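Local coordinates for protein histone-lysine N-methyltransferase SETMAR (Homo sapiens, PDB 3BO5) that dimethylates a lysine of histone H3 through its SET domain and, fused to a mariner transposase, takes part in repair of DNA double-strand breaks, at residues L209-E214 against F284-S289; T133-W138 against P273-A278. The protein carries 2 engineered substitutions. All coordinates share one frame; numbering follows the deposited sequence.

Contacts 1 and 2 join the SET domain to the post-SET region around one cofactor product and one zinc ion, and their centres lie 10 Å apart. Their segments alternate along the chain, so 133-138 and 209-214 supply the SET side while 273-278 and 284-289 close over S-adenosylhomocysteine from the post-SET side. Both contacts share the zinc: C213 belongs to contact 1, C274 and C276 to contact 2, and C281 completes the site. They also touch directly. N210 ND2 lies 3.1 Å from W138 O, probably as a hydrogen bond, and H211 CD2 packs 3.6 Å from C274 SG, so adenine pocket and zinc site adjoin.

Contact 1: L209-E214 against F284-S289; sequences LNHSCE and FLPFDS. With ZN (zinc ion), chain E; SAH (S-adenosyl-L-homocysteine), chain F.
H211 and P286 meet by CH-pi packing: P286 CD lies 3.5 Å from the centroid of the H211 imidazole, over one face and shifted toward its rim. Proline suits this place: its compact ring presents CD and CG together and sits at the centre of an inverse gamma turn closed by F287 N to L285 O. L285 adds nonpolar contact, its CD1 touching H211 CD2 at 3.6 Å while CD1 and CD2 together cover one face of the adenine.

H211 N donates to N7 of the S-adenosylhomocysteine adenine (3.0 Å) and H211 O receives from its N6 (2.9 Å), a two-point reading by backbone alone. CG anti to the backbone N (chi1 168°) sets the imidazole beside the base, with N6 near the ring plane at its edge; NE2 donates to C213 SG at 3.5 Å, and ND1 is bonded to the backbone N of Y249. Without the imidazole, as with an alanine here, P286 would probably lose the face it packs on, and the C213 sulfur and Y249 N their partners.

C213 SG binds the zinc at 2.4 Å, in the four-cysteine site by which post-SET regions complete the cofactor pocket of SET methyltransferases.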
# COMPACT_ATOMS: atom_id res chain seq x y z
N LEU A 209 -7.89 3.57 -2.81
CA LEU A 209 -7.76 2.62 -3.91
C LEU A 209 -8.90 1.65 -3.96
O LEU A 209 -9.12 0.88 -2.98
CB LEU A 209 -6.51 1.82 -3.75
CG LEU A 209 -5.25 2.69 -3.94
CD1 LEU A 209 -4.02 1.94 -3.35
CD2 LEU A 209 -5.05 3.17 -5.41
N ASN A 210 -9.61 1.66 -5.09
CA ASN A 210 -10.65 0.65 -5.27
C ASN A 210 -10.10 -0.71 -5.70
O ASN A 210 -8.93 -0.85 -6.11
CB ASN A 210 -11.72 1.20 -6.23
CG ASN A 210 -12.54 2.26 -5.57
OD1 ASN A 210 -12.93 2.12 -4.42
ND2 ASN A 210 -12.84 3.34 -6.32
N HIS A 211 -10.94 -1.75 -5.55
CA HIS A 211 -10.54 -3.06 -6.00
C HIS A 211 -10.78 -3.20 -7.50
O HIS A 211 -11.71 -2.71 -8.07
CB HIS A 211 -11.57 -4.05 -5.37
CG HIS A 211 -11.48 -5.41 -5.95
ND1 HIS A 211 -10.44 -6.26 -5.66
CD2 HIS A 211 -12.29 -6.06 -6.83
CE1 HIS A 211 -10.61 -7.39 -6.36
NE2 HIS A 211 -11.71 -7.27 -7.09
N SER A 212 -9.93 -3.98 -8.12
CA SER A 212 -10.23 -4.45 -9.43
C SER A 212 -9.87 -5.91 -9.54
O SER A 212 -8.87 -6.30 -8.97
CB SER A 212 -9.41 -3.67 -10.44
OG SER A 212 -9.66 -4.27 -11.75
N CYS A 213 -10.66 -6.68 -10.32
CA CYS A 213 -10.33 -8.06 -10.60
C CYS A 213 -9.13 -8.18 -11.54
O CYS A 213 -8.56 -9.25 -11.69
CB CYS A 213 -11.62 -8.67 -11.23
SG CYS A 213 -12.90 -8.82 -9.96
N GLU A 214 -8.84 -7.07 -12.23
CA GLU A 214 -7.68 -6.99 -13.12
C GLU A 214 -7.03 -5.67 -12.80
O GLU A 214 -7.09 -4.72 -13.57
CB GLU A 214 -8.09 -7.03 -14.59
CG GLU A 214 -8.55 -8.36 -15.05
CD GLU A 214 -9.00 -8.35 -16.52
OE1 GLU A 214 -8.65 -7.39 -17.28
OE2 GLU A 214 -9.72 -9.32 -16.88
N PHE A 284 -18.01 -10.13 -7.60
CA PHE A 284 -18.05 -9.85 -6.17
C PHE A 284 -16.73 -9.30 -5.67
O PHE A 284 -15.63 -9.68 -6.13
CB PHE A 284 -18.67 -10.94 -5.27
CG PHE A 284 -17.69 -11.57 -4.19
CD1 PHE A 284 -16.62 -12.34 -4.54
CD2 PHE A 284 -17.94 -11.42 -2.83
CE1 PHE A 284 -15.77 -12.92 -3.58
CE2 PHE A 284 -17.10 -11.97 -1.85
CZ PHE A 284 -16.02 -12.73 -2.22
N LEU A 285 -16.87 -8.40 -4.70
CA LEU A 285 -15.73 -7.81 -4.08
C LEU A 285 -15.18 -8.83 -3.09
O LEU A 285 -15.90 -9.23 -2.14
CB LEU A 285 -16.21 -6.49 -3.42
CG LEU A 285 -15.55 -5.17 -3.53
CD1 LEU A 285 -15.21 -4.93 -5.01
CD2 LEU A 285 -16.53 -4.19 -2.94
N PRO A 286 -13.95 -9.28 -3.29
CA PRO A 286 -13.43 -10.43 -2.53
C PRO A 286 -12.86 -10.10 -1.14
O PRO A 286 -11.68 -10.38 -0.89
CB PRO A 286 -12.38 -11.00 -3.45
CG PRO A 286 -11.75 -9.68 -4.11
CD PRO A 286 -12.97 -8.79 -4.30
N PHE A 287 -13.71 -9.56 -0.28
CA PHE A 287 -13.32 -9.41 1.15
C PHE A 287 -13.31 -10.76 1.84
O PHE A 287 -14.05 -11.68 1.45
CB PHE A 287 -14.33 -8.52 1.86
CG PHE A 287 -14.29 -7.10 1.45
CD1 PHE A 287 -13.25 -6.25 1.87
CD2 PHE A 287 -15.34 -6.55 0.71
CE1 PHE A 287 -13.24 -4.88 1.50
CE2 PHE A 287 -15.35 -5.23 0.35
CZ PHE A 287 -14.30 -4.36 0.75
N ASP A 288 -12.45 -10.87 2.86
CA ASP A 288 -12.57 -11.93 3.84
C ASP A 288 -13.53 -11.43 4.91
O ASP A 288 -13.25 -10.45 5.62
CB ASP A 288 -11.22 -12.27 4.43
CG ASP A 288 -11.31 -13.36 5.51
OD1 ASP A 288 -12.29 -14.14 5.45
OD2 ASP A 288 -10.42 -13.45 6.40
N SER A 289 -14.67 -12.10 5.03
CA SER A 289 -15.78 -11.66 5.88
C SER A 289 -15.73 -12.28 7.26
O SER A 289 -15.39 -13.46 7.40
CB SER A 289 -17.09 -12.05 5.23
OG SER A 289 -17.13 -11.47 3.93
ZN ZN E . -14.47 -7.06 -10.59
N SAH F . -14.57 3.81 -2.56
CA SAH F . -13.92 4.01 -1.22
CB SAH F . -12.39 3.82 -1.28
CG SAH F . -12.07 2.31 -1.27
SD SAH F . -12.47 1.55 0.33
C SAH F . -14.31 5.42 -0.70
O SAH F . -15.16 6.08 -1.27
OXT SAH F . -13.69 5.85 0.33
C5' SAH F . -13.41 0.12 -0.22
C4' SAH F . -14.86 0.41 -0.61
O4' SAH F . -14.93 1.03 -1.90
C3' SAH F . -15.70 -0.82 -0.75
O3' SAH F . -16.22 -1.24 0.54
C2' SAH F . -16.79 -0.41 -1.70
O2' SAH F . -17.71 0.51 -1.09
C1' SAH F . -16.00 0.44 -2.67
N9 SAH F . -15.35 -0.35 -3.73
C8 SAH F . -13.98 -0.52 -3.96
N7 SAH F . -13.83 -1.23 -5.07
C5 SAH F . -15.04 -1.50 -5.59
C6 SAH F . -15.41 -2.25 -6.73
N6 SAH F . -14.57 -2.79 -7.62
N1 SAH F . -16.78 -2.37 -6.92
C2 SAH F . -17.68 -1.81 -6.08
N3 SAH F . -17.37 -1.05 -4.97
C4 SAH F . -16.03 -0.99 -4.75

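Contact 2: T133-W138 against P273-A278. With ZN (zinc ion), chain E; SAH (S-adenosyl-L-homocysteine), chain F.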
# COMPACT_ATOMS: atom_id res chain seq x y z
N THR A 133 -15.97 8.27 -8.45
CA THR A 133 -16.25 7.25 -9.46
C THR A 133 -17.76 7.14 -9.73
O THR A 133 -18.54 7.62 -8.92
CB THR A 133 -15.74 5.82 -9.12
OG1 THR A 133 -16.53 5.29 -8.05
CG2 THR A 133 -14.28 5.83 -8.67
N HIS A 134 -18.11 6.37 -10.79
CA HIS A 134 -19.53 6.25 -11.16
C HIS A 134 -20.31 5.46 -10.08
O HIS A 134 -21.38 5.88 -9.64
CB HIS A 134 -19.64 5.64 -12.57
CG HIS A 134 -21.04 5.54 -13.08
ND1 HIS A 134 -21.89 6.62 -13.08
CD2 HIS A 134 -21.75 4.49 -13.58
CE1 HIS A 134 -23.06 6.24 -13.57
NE2 HIS A 134 -23.01 4.95 -13.85
N LYS A 135 -19.75 4.35 -9.64
CA LYS A 135 -20.48 3.42 -8.75
C LYS A 135 -19.74 2.88 -7.54
O LYS A 135 -20.27 2.05 -6.81
CB LYS A 135 -20.89 2.21 -9.58
CG LYS A 135 -21.98 2.56 -10.57
CD LYS A 135 -22.36 1.39 -11.38
CE LYS A 135 -23.17 0.48 -10.48
NZ LYS A 135 -23.71 -0.60 -11.20
N LYS A 136 -18.47 3.28 -7.36
CA LYS A 136 -17.59 2.69 -6.35
C LYS A 136 -17.23 3.71 -5.26
O LYS A 136 -16.35 3.44 -4.42
CB LYS A 136 -16.32 2.17 -7.05
CG LYS A 136 -16.60 1.12 -8.15
CD LYS A 136 -15.31 0.72 -8.88
CE LYS A 136 -14.56 1.89 -9.45
NZ LYS A 136 -13.57 1.33 -10.49
N GLY A 137 -17.93 4.87 -5.20
CA GLY A 137 -17.57 5.92 -4.25
C GLY A 137 -16.35 6.62 -4.72
O GLY A 137 -16.17 6.79 -5.93
N TRP A 138 -15.52 7.07 -3.79
CA TRP A 138 -14.33 7.80 -4.21
C TRP A 138 -13.28 6.80 -4.65
O TRP A 138 -13.29 5.61 -4.23
CB TRP A 138 -13.75 8.60 -3.04
CG TRP A 138 -14.66 9.72 -2.70
CD1 TRP A 138 -15.75 9.68 -1.86
CD2 TRP A 138 -14.66 11.00 -3.31
NE1 TRP A 138 -16.38 10.94 -1.85
CE2 TRP A 138 -15.74 11.73 -2.75
CE3 TRP A 138 -13.84 11.60 -4.25
CZ2 TRP A 138 -15.98 13.08 -3.08
CZ3 TRP A 138 -14.06 12.97 -4.55
CH2 TRP A 138 -15.16 13.65 -4.01
N PRO A 273 -21.20 -6.55 -4.45
CA PRO A 273 -20.96 -6.63 -5.91
C PRO A 273 -19.74 -5.83 -6.27
O PRO A 273 -19.48 -4.82 -5.63
CB PRO A 273 -22.14 -5.92 -6.53
CG PRO A 273 -23.08 -5.69 -5.43
CD PRO A 273 -22.41 -5.77 -4.13
N CYS A 274 -19.05 -6.32 -7.29
CA CYS A 274 -17.87 -5.64 -7.83
C CYS A 274 -18.32 -4.97 -9.12
O CYS A 274 -18.94 -5.59 -10.00
CB CYS A 274 -16.74 -6.68 -8.15
SG CYS A 274 -15.31 -5.79 -8.76
N TYR A 275 -17.87 -3.73 -9.30
CA TYR A 275 -18.15 -2.93 -10.50
C TYR A 275 -16.82 -2.55 -11.19
O TYR A 275 -16.73 -1.46 -11.83
CB TYR A 275 -18.95 -1.65 -10.16
CG TYR A 275 -20.19 -1.91 -9.36
CD1 TYR A 275 -21.11 -2.87 -9.83
CD2 TYR A 275 -20.46 -1.21 -8.21
CE1 TYR A 275 -22.30 -3.12 -9.13
CE2 TYR A 275 -21.65 -1.46 -7.47
CZ TYR A 275 -22.55 -2.41 -7.97
OH TYR A 275 -23.75 -2.67 -7.31
N CYS A 276 -15.81 -3.39 -11.06
CA CYS A 276 -14.50 -3.01 -11.55
C CYS A 276 -14.50 -2.92 -13.05
O CYS A 276 -13.65 -2.21 -13.56
CB CYS A 276 -13.41 -3.97 -11.04
SG CYS A 276 -13.31 -5.56 -11.89
N GLY A 277 -15.40 -3.62 -13.75
CA GLY A 277 -15.44 -3.50 -15.27
C GLY A 277 -14.48 -4.37 -16.02
O GLY A 277 -14.44 -4.37 -17.28
N ALA A 278 -13.67 -5.13 -15.31
CA ALA A 278 -12.72 -6.02 -15.97
C ALA A 278 -13.43 -7.19 -16.67
O ALA A 278 -14.46 -7.72 -16.18
CB ALA A 278 -11.68 -6.54 -14.94
ZN ZN E . -14.47 -7.06 -10.59
N SAH F . -14.57 3.81 -2.56
CA SAH F . -13.92 4.01 -1.22
CB SAH F . -12.39 3.82 -1.28
CG SAH F . -12.07 2.31 -1.27
SD SAH F . -12.47 1.55 0.33
C SAH F . -14.31 5.42 -0.70
O SAH F . -15.16 6.08 -1.27
OXT SAH F . -13.69 5.85 0.33
C5' SAH F . -13.41 0.12 -0.22
C4' SAH F . -14.86 0.41 -0.61
O4' SAH F . -14.93 1.03 -1.90
C3' SAH F . -15.70 -0.82 -0.75
O3' SAH F . -16.22 -1.24 0.54
C2' SAH F . -16.79 -0.41 -1.70
O2' SAH F . -17.71 0.51 -1.09
C1' SAH F . -16.00 0.44 -2.67
N9 SAH F . -15.35 -0.35 -3.73
C8 SAH F . -13.98 -0.52 -3.96
N7 SAH F . -13.83 -1.23 -5.07
C5 SAH F . -15.04 -1.50 -5.59
C6 SAH F . -15.41 -2.25 -6.73
N6 SAH F . -14.57 -2.79 -7.62
N1 SAH F . -16.78 -2.37 -6.92
C2 SAH F . -17.68 -1.81 -6.08
N3 SAH F . -17.37 -1.05 -4.97
C4 SAH F . -16.03 -0.99 -4.75
O HOH W 1 -25.66 -1.74 -9.50
O HOH W 2 -15.34 0.67 -12.50
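Two irregular loops pass each other at K135 and Y275, whose CA atoms are 7.0 Å apart, and the contact is carried by side chains and water. The side chains of K135 and Y275 cross at about a right angle, K135 lying over one face of the ring. Its chain bends at chi3 (74°), which brings CE over the ring centre, 3.7 Å from the centroid of Y275, and leaves NZ 3.8 Å from that centroid and 21° off the normal. The result is a CH-pi contact beside a cation-pi one, well suited to a lysine at the surface: CE covers the ring centre and CB touches CD2, while the ammonium stays within reach of water, and one water molecule links NZ to Y275 OH.

K136 turns instead toward S-adenosylhomocysteine. Its CG and CD lie against the adenine face that L285 does not cover, and its NZ, paired with E244 in a salt bridge, also gives a hydrogen bond 2.8 Å long to a water that donates to Y275 O. G137 and W138 begin the Gly-x-Gly motif of SET domains, which holds the amino acid end of the ligand: W138 N donates to the carboxylate O of S-adenosylhomocysteine (2.7 Å) and W138 O accepts from its amino N. T133 OG1 ties the loop together, giving a hydrogen bond to G137 O at 2.6 Å and receiving one from K136 N.

On the post-SET side, Y275 N donates to adenine N1 (2.9 Å). The flanking C274 and C276 bind the zinc through SG, with C213 and C281 as the remaining ligands.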